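Local atomic coordinates of MATE family efflux transporter (Vibrio cholerae, PDB entry 6IDR), a protein that probably exports drugs and other compounds across the inner membrane by coupling their efflux to an inward cation gradient, as other MATE-family transporters do. Residues L26-F31 and T165-T170; A70-I75 and C154-N159; T84-Q89 and Q222-S227. All coordinates share one frame; numbering follows the deposited sequence.

Interaction 1: residues L26-F31 and T165-T170; sequences LSLMSF and TLMMVT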
ATOM      1  N   LEU A  26       0.213   1.539  10.233  1.00 44.30           N
ATOM      2  CA  LEU A  26      -0.800   2.295  10.959  1.00 40.80           C
ATOM      3  C   LEU A  26      -0.473   3.787  10.977  1.00 46.93           C
ATOM      4  O   LEU A  26      -1.369   4.630  11.011  1.00 53.13           O
ATOM      5  CB  LEU A  26      -0.933   1.770  12.390  1.00 37.84           C
ATOM      6  CG  LEU A  26      -1.180   0.266  12.534  1.00 35.93           C
ATOM      7  CD1 LEU A  26      -1.292  -0.123  13.998  1.00 39.65           C
ATOM      8  CD2 LEU A  26      -2.429  -0.143  11.772  1.00 43.45           C
ATOM      9  N   SER A  27       0.817   4.105  10.946  1.00 46.71           N
ATOM     10  CA  SER A  27       1.267   5.491  11.006  1.00 45.67           C
ATOM     11  C   SER A  27       1.030   6.215   9.682  1.00 46.51           C
ATOM     12  O   SER A  27       0.500   7.326   9.663  1.00 53.71           O
ATOM     13  CB  SER A  27       2.744   5.549  11.392  1.00 41.55           C
ATOM     14  OG  SER A  27       2.936   5.105  12.727  1.00 44.80           O
ATOM     15  N   LEU A  28       1.430   5.579   8.583  1.00 46.63           N
ATOM     16  CA  LEU A  28       1.145   6.078   7.238  1.00 49.05           C
ATOM     17  C   LEU A  28      -0.356   6.260   7.040  1.00 48.01           C
ATOM     18  O   LEU A  28      -0.811   7.227   6.428  1.00 50.93           O
ATOM     19  CB  LEU A  28       1.689   5.114   6.181  1.00 41.96           C
ATOM     20  CG  LEU A  28       3.201   4.897   6.090  1.00 43.76           C
ATOM     21  CD1 LEU A  28       3.519   3.832   5.048  1.00 37.04           C
ATOM     22  CD2 LEU A  28       3.909   6.201   5.759  1.00 31.75           C
ATOM     23  N   MET A  29      -1.106   5.302   7.570  1.00 51.48           N
ATOM     24  CA  MET A  29      -2.560   5.277   7.504  1.00 52.52           C
ATOM     25  C   MET A  29      -3.210   6.546   8.064  1.00 52.10           C
ATOM     26  O   MET A  29      -4.064   7.153   7.416  1.00 56.64           O
ATOM     27  CB  MET A  29      -3.062   4.053   8.271  1.00 49.78           C
ATOM     28  CG  MET A  29      -4.352   3.437   7.775  1.00 62.44           C
ATOM     29  SD  MET A  29      -4.733   2.034   8.837  1.00 82.27           S
ATOM     30  CE  MET A  29      -4.508   2.801  10.441  1.00 60.73           C
ATOM     31  N   SER A  30      -2.788   6.948   9.259  1.00 48.03           N
ATOM     32  CA  SER A  30      -3.469   8.004  10.009  1.00 47.11           C
ATOM     33  C   SER A  30      -3.270   9.417   9.460  1.00 43.74           C
ATOM     34  O   SER A  30      -3.959  10.342   9.883  1.00 43.81           O
ATOM     35  CB  SER A  30      -3.021   7.973  11.473  1.00 45.13           C
ATOM     36  OG  SER A  30      -1.664   8.359  11.597  1.00 48.45           O
ATOM     37  N   PHE A  31      -2.334   9.589   8.531  1.00 45.61           N
ATOM     38  CA  PHE A  31      -2.045  10.914   7.982  1.00 45.19           C
ATOM     39  C   PHE A  31      -3.275  11.565   7.353  1.00 39.11           C
ATOM     40  O   PHE A  31      -3.488  12.769   7.495  1.00 38.45           O
ATOM     41  CB  PHE A  31      -0.920  10.832   6.949  1.00 49.48           C
ATOM     42  CG  PHE A  31       0.450  11.043   7.530  1.00 46.94           C
ATOM     43  CD1 PHE A  31       0.912  12.322   7.796  1.00 44.33           C
ATOM     44  CD2 PHE A  31       1.276   9.966   7.803  1.00 48.76           C
ATOM     45  CE1 PHE A  31       2.172  12.522   8.328  1.00 39.78           C
ATOM     46  CE2 PHE A  31       2.537  10.161   8.336  1.00 45.60           C
ATOM     47  CZ  PHE A  31       2.984  11.441   8.600  1.00 44.74           C
ATOM     48  N   THR A 165      10.358   3.525  12.662  1.00 27.53           N
ATOM     49  CA  THR A 165      10.344   4.544  13.708  1.00 30.83           C
ATOM     50  C   THR A 165      10.036   5.918  13.136  1.00 29.20           C
ATOM     51  O   THR A 165       9.355   6.723  13.767  1.00 38.34           O
ATOM     52  CB  THR A 165      11.690   4.629  14.461  1.00 35.53           C
ATOM     53  OG1 THR A 165      12.694   5.183  13.598  1.00 43.06           O
ATOM     54  CG2 THR A 165      12.129   3.257  14.944  1.00 31.95           C
ATOM     55  N   LEU A 166      10.548   6.182  11.938  1.00 27.80           N
ATOM     56  CA  LEU A 166      10.361   7.482  11.306  1.00 28.64           C
ATOM     57  C   LEU A 166       8.913   7.680  10.872  1.00 31.70           C
ATOM     58  O   LEU A 166       8.423   8.809  10.827  1.00 28.72           O
ATOM     59  CB  LEU A 166      11.303   7.638  10.114  1.00 28.39           C
ATOM     60  CG  LEU A 166      12.763   7.936  10.463  1.00 34.60           C
ATOM     61  CD1 LEU A 166      13.599   8.009   9.204  1.00 27.51           C
ATOM     62  CD2 LEU A 166      12.872   9.229  11.255  1.00 34.44           C
ATOM     63  N   MET A 167       8.230   6.583  10.558  1.00 29.15           N
ATOM     64  CA  MET A 167       6.804   6.635  10.258  1.00 34.24           C
ATOM     65  C   MET A 167       6.014   7.001  11.510  1.00 34.00           C
ATOM     66  O   MET A 167       5.033   7.740  11.442  1.00 35.83           O
ATOM     67  CB  MET A 167       6.320   5.299   9.690  1.00 29.94           C
ATOM     68  CG  MET A 167       6.775   5.044   8.261  1.00 30.48           C
ATOM     69  SD  MET A 167       6.431   3.372   7.682  1.00 33.52           S
ATOM     70  CE  MET A 167       7.295   3.376   6.112  1.00 30.64           C
ATOM     71  N   MET A 168       6.455   6.482  12.652  1.00 33.38           N
ATOM     72  CA  MET A 168       5.823   6.788  13.930  1.00 33.74           C
ATOM     73  C   MET A 168       6.133   8.214  14.382  1.00 39.25           C
ATOM     74  O   MET A 168       5.306   8.861  15.023  1.00 36.76           O
ATOM     75  CB  MET A 168       6.269   5.789  15.002  1.00 35.63           C
ATOM     76  CG  MET A 168       5.615   4.417  14.891  1.00 39.99           C
ATOM     77  SD  MET A 168       6.108   3.274  16.199  1.00 59.61           S
ATOM     78  CE  MET A 168       7.774   2.849  15.695  1.00 44.64           C
ATOM     79  N   VAL A 169       7.325   8.702  14.045  1.00 36.22           N
ATOM     80  CA  VAL A 169       7.741  10.048  14.432  1.00 33.78           C
ATOM     81  C   VAL A 169       7.009  11.123  13.634  1.00 34.00           C
ATOM     82  O   VAL A 169       6.468  12.071  14.207  1.00 34.35           O
ATOM     83  CB  VAL A 169       9.265  10.242  14.261  1.00 26.86           C
ATOM     84  CG1 VAL A 169       9.633  11.719  14.303  1.00 24.16           C
ATOM     85  CG2 VAL A 169      10.015   9.481  15.336  1.00 22.68           C
ATOM     86  N   THR A 170       6.986  10.968  12.313  1.00 33.25           N
ATOM     87  CA  THR A 170       6.367  11.956  11.436  1.00 32.96           C
ATOM     88  C   THR A 170       4.856  12.061  11.643  1.00 32.99           C
ATOM     89  O   THR A 170       4.285  13.147  11.540  1.00 25.97           O
ATOM     90  CB  THR A 170       6.639  11.638   9.951  1.00 28.59           C
ATOM     91  OG1 THR A 170       6.236  10.291   9.665  1.00 32.21           O
ATOM     92  CG2 THR A 170       8.117  11.797   9.637  1.00 23.94           C
TER
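Helix 5-40 and helix 161-184 run side by side at Ser27 and Met168, their CA atoms 5.6 Å apart; the local axes come within 8.5 Å and their N-to-C directions differ by 30°. Small Ser27 permits this approach: its CB lies 3.2 Å from the carbonyl O of Met167. Its hydroxyl stands anti to its own carbonyl carbon, beside the backbone N, which brings OG 3.5 Å from CG of Met168 while it remains hydrogen-bonded to Phe23 O one turn earlier in its own helix. Met168 touches with the root of its side chain, CB and CG. Met167, the residue before it, sends an extended chain obliquely across Leu28, and its SD meets Leu28 CG at 3.9 Å. Both segments fall within the first MatE family region, so the contact joins an early and a late membrane helix of the same half of the transporter. At the far end Phe31 crosses Thr170 at about a right angle and presents its ring edge: CZ is 3.6 Å from Thr170 OG1, and Thr170 CB lies in the ring plane. That hydroxyl is already committed to Leu166 O, 2.9 Å from Thr170 OG1, meeting it in the carbonyl plane on a lone pair. Leu166 O accepts Thr170 N as well. Phe31 also meets the ring of Phe200, whose plane is turned about 40° from its own, and touches Ser171 and Asn174 of helix 161-184.

Interaction 2: residues A70-I75 and C154-N159; sequences ATTAVI and CRANGN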
ATOM      1  N   ALA A  70       9.915  -1.312  -7.193  1.00 23.27           N
ATOM      2  CA  ALA A  70      10.966  -1.539  -8.179  1.00 28.52           C
ATOM      3  C   ALA A  70      12.367  -1.392  -7.583  1.00 26.05           C
ATOM      4  O   ALA A  70      13.254  -2.191  -7.881  1.00 24.86           O
ATOM      5  CB  ALA A  70      10.790  -0.590  -9.357  1.00 25.96           C
ATOM      6  N   THR A  71      12.566  -0.375  -6.748  1.00 23.89           N
ATOM      7  CA  THR A  71      13.877  -0.130  -6.153  1.00 28.82           C
ATOM      8  C   THR A  71      14.281  -1.236  -5.189  1.00 27.72           C
ATOM      9  O   THR A  71      15.414  -1.719  -5.232  1.00 29.42           O
ATOM     10  CB  THR A  71      13.924   1.207  -5.391  1.00 30.01           C
ATOM     11  OG1 THR A  71      13.305   1.053  -4.107  1.00 38.96           O
ATOM     12  CG2 THR A  71      13.207   2.285  -6.171  1.00 23.41           C
ATOM     13  N   THR A  72      13.358  -1.638  -4.319  1.00 26.36           N
ATOM     14  CA  THR A  72      13.653  -2.671  -3.331  1.00 28.59           C
ATOM     15  C   THR A  72      13.945  -4.004  -4.000  1.00 28.19           C
ATOM     16  O   THR A  72      14.691  -4.821  -3.471  1.00 29.04           O
ATOM     17  CB  THR A  72      12.492  -2.868  -2.333  1.00 25.24           C
ATOM     18  OG1 THR A  72      11.314  -3.293  -3.035  1.00 37.71           O
ATOM     19  CG2 THR A  72      12.206  -1.578  -1.590  1.00 27.88           C
ATOM     20  N   ALA A  73      13.356  -4.215  -5.171  1.00 26.62           N
ATOM     21  CA  ALA A  73      13.551  -5.456  -5.903  1.00 25.08           C
ATOM     22  C   ALA A  73      14.932  -5.517  -6.550  1.00 30.30           C
ATOM     23  O   ALA A  73      15.642  -6.515  -6.414  1.00 25.78           O
ATOM     24  CB  ALA A  73      12.465  -5.622  -6.953  1.00 19.24           C
ATOM     25  N   VAL A  74      15.311  -4.451  -7.249  1.00 26.01           N
ATOM     26  CA  VAL A  74      16.556  -4.454  -8.015  1.00 23.79           C
ATOM     27  C   VAL A  74      17.796  -4.175  -7.166  1.00 20.67           C
ATOM     28  O   VAL A  74      18.875  -4.682  -7.466  1.00 26.77           O
ATOM     29  CB  VAL A  74      16.514  -3.426  -9.173  1.00 24.23           C
ATOM     30  CG1 VAL A  74      15.360  -3.730 -10.114  1.00 26.01           C
ATOM     31  CG2 VAL A  74      16.408  -2.007  -8.638  1.00 36.48           C
ATOM     32  N   ILE A  75      17.647  -3.376  -6.112  1.00 19.71           N
ATOM     33  CA  ILE A  75      18.792  -3.008  -5.282  1.00 25.06           C
ATOM     34  C   ILE A  75      19.162  -4.142  -4.336  1.00 24.35           C
ATOM     35  O   ILE A  75      20.340  -4.474  -4.189  1.00 28.71           O
ATOM     36  CB  ILE A  75      18.522  -1.724  -4.471  1.00 21.34           C
ATOM     37  CG1 ILE A  75      18.405  -0.521  -5.408  1.00 22.43           C
ATOM     38  CG2 ILE A  75      19.633  -1.480  -3.460  1.00 19.18           C
ATOM     39  CD1 ILE A  75      18.212   0.798  -4.690  1.00 21.52           C
ATOM     40  N   CYS A 154      16.354   2.151   2.278  1.00 25.61           N
ATOM     41  CA  CYS A 154      16.649   1.500   3.549  1.00 22.94           C
ATOM     42  C   CYS A 154      16.182   0.050   3.526  1.00 21.34           C
ATOM     43  O   CYS A 154      16.921  -0.855   3.914  1.00 23.92           O
ATOM     44  CB  CYS A 154      15.987   2.246   4.711  1.00 22.31           C
ATOM     45  SG  CYS A 154      16.670   3.882   5.048  1.00 28.58           S
ATOM     46  N   ARG A 155      14.958  -0.163   3.059  1.00 21.04           N
ATOM     47  CA  ARG A 155      14.391  -1.503   2.971  1.00 25.01           C
ATOM     48  C   ARG A 155      15.165  -2.366   1.984  1.00 22.46           C
ATOM     49  O   ARG A 155      15.385  -3.549   2.226  1.00 21.82           O
ATOM     50  CB  ARG A 155      12.917  -1.431   2.579  1.00 21.46           C
ATOM     51  CG  ARG A 155      12.037  -0.858   3.675  1.00 24.70           C
ATOM     52  CD  ARG A 155      10.622  -0.591   3.195  1.00 24.88           C
ATOM     53  NE  ARG A 155      10.069  -1.723   2.461  1.00 34.22           N
ATOM     54  CZ  ARG A 155       9.648  -1.659   1.202  1.00 30.28           C
ATOM     55  NH1 ARG A 155       9.709  -0.514   0.537  1.00 23.48           N
ATOM     56  NH2 ARG A 155       9.162  -2.741   0.610  1.00 27.87           N
ATOM     57  N   ALA A 156      15.589  -1.762   0.879  1.00 22.10           N
ATOM     58  CA  ALA A 156      16.379  -2.462  -0.128  1.00 24.11           C
ATOM     59  C   ALA A 156      17.720  -2.925   0.436  1.00 26.77           C
ATOM     60  O   ALA A 156      18.310  -3.888  -0.054  1.00 24.13           O
ATOM     61  CB  ALA A 156      16.596  -1.573  -1.339  1.00 22.42           C
ATOM     62  N   ASN A 157      18.199  -2.233   1.466  1.00 29.50           N
ATOM     63  CA  ASN A 157      19.437  -2.617   2.135  1.00 25.09           C
ATOM     64  C   ASN A 157      19.184  -3.509   3.348  1.00 23.55           C
ATOM     65  O   ASN A 157      20.085  -3.746   4.151  1.00 29.80           O
ATOM     66  CB  ASN A 157      20.225  -1.375   2.556  1.00 24.17           C
ATOM     67  CG  ASN A 157      21.000  -0.759   1.406  1.00 25.15           C
ATOM     68  OD1 ASN A 157      22.158  -1.106   1.170  1.00 22.72           O
ATOM     69  ND2 ASN A 157      20.365   0.157   0.686  1.00 22.44           N
ATOM     70  N   GLY A 158      17.954  -3.996   3.478  1.00 21.36           N
ATOM     71  CA  GLY A 158      17.609  -4.926   4.539  1.00 23.91           C
ATOM     72  C   GLY A 158      17.354  -4.283   5.890  1.00 23.63           C
ATOM     73  O   GLY A 158      17.703  -4.846   6.927  1.00 28.17           O
ATOM     74  N   ASN A 159      16.741  -3.103   5.876  1.00 25.31           N
ATOM     75  CA  ASN A 159      16.384  -2.411   7.109  1.00 25.98           C
ATOM     76  C   ASN A 159      14.982  -1.806   7.056  1.00 22.95           C
ATOM     77  O   ASN A 159      14.672  -0.996   6.179  1.00 28.19           O
ATOM     78  CB  ASN A 159      17.408  -1.319   7.421  1.00 26.03           C
ATOM     79  CG  ASN A 159      16.991  -0.447   8.591  1.00 28.72           C
ATOM     80  OD1 ASN A 159      16.600   0.705   8.410  1.00 31.37           O
ATOM     81  ND2 ASN A 159      17.065  -0.997   9.798  1.00 24.25           N
TER
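A Schellman motif ends helix 124-156, and the last turn before it packs against helix 54-80, with Ala156 facing Thr72 and Ile75. Gly158, at positive phi, is the C' residue: Asn159 N bonds to Cys154 O at 3.0 Å and Gly158 N to Arg155 O. Just ahead of this turn the backbones come very close, the CA atoms of Thr72 and Ala156 being 4.2 Å apart. The small Ala156 side chain lies in this gap. Its CB is 3.7 Å from Thr72 CA and touches both CB and CG2 of Ile75. Ile75 also packs on Ala87 and Leu90 of helix 84-111, so it touches both helices.

Arg155 bends at chi3 (48°), bringing its guanidinium alongside helix 54-80, where Thr72 covers one face with a methyl while its hydroxyl bonds to Ile69 O within its own helix. The guanidinium is also tied to the other half of the protein, through a hydrogen bond from Arg155 NE to Met288 O. Over the covered face, Thr72 CG2 sits 3.4 Å from Arg155 NH1 and 3.8 Å from Arg155 CZ.

Interaction 3: residues T84-Q89 and Q222-S227; sequences TEYAKQ and QDLNIS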
ATOM      1  N   THR A  84      27.869  -4.162  -5.051  1.00 25.38           N
ATOM      2  CA  THR A  84      27.726  -3.164  -3.998  1.00 24.24           C
ATOM      3  C   THR A  84      27.706  -1.731  -4.522  1.00 22.38           C
ATOM      4  O   THR A  84      26.809  -0.956  -4.186  1.00 23.88           O
ATOM      5  CB  THR A  84      28.864  -3.298  -2.964  1.00 28.09           C
ATOM      6  OG1 THR A  84      28.714  -4.530  -2.248  1.00 33.35           O
ATOM      7  CG2 THR A  84      28.840  -2.138  -1.979  1.00 37.98           C
ATOM      8  N   GLU A  85      28.697  -1.378  -5.336  1.00 25.11           N
ATOM      9  CA  GLU A  85      28.787  -0.027  -5.882  1.00 24.59           C
ATOM     10  C   GLU A  85      27.595   0.280  -6.781  1.00 23.35           C
ATOM     11  O   GLU A  85      27.075   1.395  -6.777  1.00 26.70           O
ATOM     12  CB  GLU A  85      30.088   0.161  -6.662  1.00 20.22           C
ATOM     13  CG  GLU A  85      30.355   1.605  -7.053  1.00 29.97           C
ATOM     14  CD  GLU A  85      31.086   1.736  -8.372  1.00 39.27           C
ATOM     15  OE1 GLU A  85      31.478   0.698  -8.945  1.00 44.33           O
ATOM     16  OE2 GLU A  85      31.265   2.880  -8.841  1.00 40.34           O
ATOM     17  N   TYR A  86      27.171  -0.716  -7.552  1.00 26.03           N
ATOM     18  CA  TYR A  86      26.019  -0.576  -8.436  1.00 23.53           C
ATOM     19  C   TYR A  86      24.738  -0.346  -7.644  1.00 27.33           C
ATOM     20  O   TYR A  86      23.826   0.340  -8.103  1.00 23.60           O
ATOM     21  CB  TYR A  86      25.876  -1.817  -9.321  1.00 21.82           C
ATOM     22  CG  TYR A  86      24.577  -1.893 -10.094  1.00 29.11           C
ATOM     23  CD1 TYR A  86      24.274  -0.957 -11.077  1.00 31.35           C
ATOM     24  CD2 TYR A  86      23.659  -2.906  -9.850  1.00 23.86           C
ATOM     25  CE1 TYR A  86      23.090  -1.026 -11.790  1.00 29.20           C
ATOM     26  CE2 TYR A  86      22.473  -2.983 -10.558  1.00 32.85           C
ATOM     27  CZ  TYR A  86      22.193  -2.040 -11.527  1.00 33.34           C
ATOM     28  OH  TYR A  86      21.015  -2.113 -12.233  1.00 32.07           O
ATOM     29  N   ALA A  87      24.685  -0.920  -6.447  1.00 23.36           N
ATOM     30  CA  ALA A  87      23.517  -0.803  -5.587  1.00 25.01           C
ATOM     31  C   ALA A  87      23.342   0.623  -5.073  1.00 27.27           C
ATOM     32  O   ALA A  87      22.234   1.158  -5.073  1.00 22.20           O
ATOM     33  CB  ALA A  87      23.618  -1.777  -4.422  1.00 20.55           C
ATOM     34  N   LYS A  88      24.439   1.234  -4.635  1.00 22.10           N
ATOM     35  CA  LYS A  88      24.379   2.578  -4.073  1.00 24.87           C
ATOM     36  C   LYS A  88      24.223   3.630  -5.168  1.00 26.15           C
ATOM     37  O   LYS A  88      23.703   4.717  -4.922  1.00 24.55           O
ATOM     38  CB  LYS A  88      25.622   2.869  -3.228  1.00 25.28           C
ATOM     39  CG  LYS A  88      26.922   2.950  -4.001  1.00 24.86           C
ATOM     40  CD  LYS A  88      28.058   3.373  -3.083  1.00 27.66           C
ATOM     41  CE  LYS A  88      29.346   3.600  -3.852  1.00 34.76           C
ATOM     42  NZ  LYS A  88      30.419   4.131  -2.966  1.00 43.26           N
ATOM     43  N   GLN A  89      24.679   3.301  -6.373  1.00 25.89           N
ATOM     44  CA  GLN A  89      24.455   4.153  -7.536  1.00 24.92           C
ATOM     45  C   GLN A  89      22.975   4.143  -7.901  1.00 28.81           C
ATOM     46  O   GLN A  89      22.413   5.166  -8.293  1.00 29.40           O
ATOM     47  CB  GLN A  89      25.297   3.688  -8.728  1.00 25.40           C
ATOM     48  CG  GLN A  89      26.782   4.009  -8.622  1.00 31.61           C
ATOM     49  CD  GLN A  89      27.601   3.343  -9.713  1.00 32.84           C
ATOM     50  OE1 GLN A  89      27.218   2.301 -10.242  1.00 34.52           O
ATOM     51  NE2 GLN A  89      28.734   3.947 -10.056  1.00 35.19           N
ATOM     52  N   GLN A 222      29.840   7.580 -13.149  1.00 42.90           N
ATOM     53  CA  GLN A 222      30.773   7.449 -14.262  1.00 42.50           C
ATOM     54  C   GLN A 222      30.664   6.063 -14.895  1.00 40.37           C
ATOM     55  O   GLN A 222      30.496   5.933 -16.107  1.00 39.53           O
ATOM     56  CB  GLN A 222      32.210   7.707 -13.800  1.00 44.15           C
ATOM     57  CG  GLN A 222      32.444   9.076 -13.169  1.00 52.27           C
ATOM     58  CD  GLN A 222      32.158   9.098 -11.678  1.00 43.12           C
ATOM     59  OE1 GLN A 222      31.564   8.167 -11.133  1.00 42.45           O
ATOM     60  NE2 GLN A 222      32.587  10.163 -11.009  1.00 42.87           N
ATOM     61  N   ASP A 223      30.750   5.033 -14.058  1.00 41.83           N
ATOM     62  CA  ASP A 223      30.700   3.649 -14.520  1.00 41.37           C
ATOM     63  C   ASP A 223      29.300   3.054 -14.398  1.00 39.97           C
ATOM     64  O   ASP A 223      29.124   1.840 -14.488  1.00 43.56           O
ATOM     65  CB  ASP A 223      31.697   2.794 -13.734  1.00 40.14           C
ATOM     66  CG  ASP A 223      31.462   2.859 -12.238  1.00 46.06           C
ATOM     67  OD1 ASP A 223      30.794   3.812 -11.784  1.00 48.59           O
ATOM     68  OD2 ASP A 223      31.948   1.963 -11.517  1.00 46.07           O
ATOM     69  N   LEU A 224      28.309   3.914 -14.189  1.00 38.17           N
ATOM     70  CA  LEU A 224      26.925   3.471 -14.066  1.00 33.65           C
ATOM     71  C   LEU A 224      26.181   3.572 -15.394  1.00 36.40           C
ATOM     72  O   LEU A 224      26.039   4.659 -15.952  1.00 36.47           O
ATOM     73  CB  LEU A 224      26.189   4.291 -13.004  1.00 36.21           C
ATOM     74  CG  LEU A 224      24.682   4.033 -12.923  1.00 36.57           C
ATOM     75  CD1 LEU A 224      24.406   2.600 -12.491  1.00 34.72           C
ATOM     76  CD2 LEU A 224      23.997   5.023 -11.991  1.00 31.92           C
ATOM     77  N   ASN A 225      25.708   2.435 -15.894  1.00 36.85           N
ATOM     78  CA  ASN A 225      24.872   2.416 -17.088  1.00 38.20           C
ATOM     79  C   ASN A 225      23.457   2.862 -16.732  1.00 38.32           C
ATOM     80  O   ASN A 225      22.657   2.078 -16.223  1.00 35.53           O
ATOM     81  CB  ASN A 225      24.857   1.020 -17.716  1.00 32.22           C
ATOM     82  CG  ASN A 225      24.303   1.016 -19.132  1.00 38.01           C
ATOM     83  OD1 ASN A 225      23.490   1.863 -19.501  1.00 39.43           O
ATOM     84  ND2 ASN A 225      24.742   0.049 -19.931  1.00 42.90           N
ATOM     85  N   ILE A 226      23.159   4.130 -17.000  1.00 32.88           N
ATOM     86  CA  ILE A 226      21.895   4.732 -16.593  1.00 37.68           C
ATOM     87  C   ILE A 226      20.691   4.143 -17.329  1.00 38.62           C
ATOM     88  O   ILE A 226      19.693   3.780 -16.706  1.00 39.94           O
ATOM     89  CB  ILE A 226      21.919   6.258 -16.809  1.00 35.23           C
ATOM     90  CG1 ILE A 226      23.017   6.896 -15.953  1.00 35.32           C
ATOM     91  CG2 ILE A 226      20.565   6.870 -16.485  1.00 37.67           C
ATOM     92  CD1 ILE A 226      23.072   8.404 -16.053  1.00 45.04           C
ATOM     93  N   SER A 227      20.793   4.045 -18.651  1.00 40.63           N
ATOM     94  CA  SER A 227      19.688   3.556 -19.472  1.00 34.30           C
ATOM     95  C   SER A 227      19.362   2.095 -19.177  1.00 36.92           C
ATOM     96  O   SER A 227      18.214   1.669 -19.302  1.00 36.75           O
ATOM     97  CB  SER A 227      20.010   3.730 -20.957  1.00 40.97           C
ATOM     98  OG  SER A 227      21.182   3.017 -21.314  1.00 55.45           O
TER
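Glu85 leaves its helix with CG anti to the backbone N and bends at chi2, while Asp223 holds its CG between the backbone N and the carbonyl carbon; the two carboxylates therefore come at each other from opposite directions. Their planes are 36° apart, and Glu85 OE1 lies 2.9 Å from Asp223 OD2. Two acceptors this close would repel if both were charged, and the closeness would probably raise the pKa of one of the two acids; at this resolution, and at the exposed surface, the details of the pair remain doubtful.

Gln89 provides the hydrogen bond between the segments. Its chain, extended beyond CG, crosses Asp223 at about a right angle, and NE2 donates to Asp223 OD1 over 2.7 Å with an N-H...O angle of 145°. The carboxylate oxygen lies almost in the amide plane, but the donor meets OD1 on its syn side and 33° out of the carboxylate plane. The same NE2 also bonds to Gln220 O, so Asp223 OD1 and Gln220 O, in the loop just before 222-227, together hold the amide's rotation.

Next to these polar groups, Leu224 slides past Gln89 in the opposite direction. Its CB is 3.6 Å from Gln89 OE1, and its CD2 packs on Gln89 CB. The other methyl, CD1, reaches the edge of the Tyr86 ring, 3.8 Å from Tyr86 CD1.

Asn225 then N-caps helix 226-259, its OD1 accepting Gln228 N; the contact thus joins the loop leading into that helix to the start of helix 84-111. Tyr86 extends the join, touching Gln228 and Ser229 of helix 226-259 and Ala78 of helix 54-80.

How the interactions relate
Interactions 2 and 3 are neighbours, their centres 15 Å apart, and they touch where Ile75 CG2 lies 4.0 Å from Ala87 O. The helices carrying 70-75 and 84-89 follow each other in the chain, so this part of the fold continues from the buried contact out to the periphery. Interaction 1 stands farther off, its centre 20 Å from that of interaction 2, although helix 124-156 leads directly into helix 161-184. Interaction 2 is nested within the chain loop that interaction 1 closes; interaction 3 alternates with both. In interaction 3 the Leu224 side chain is about 8 Å from a bound monoolein molecule.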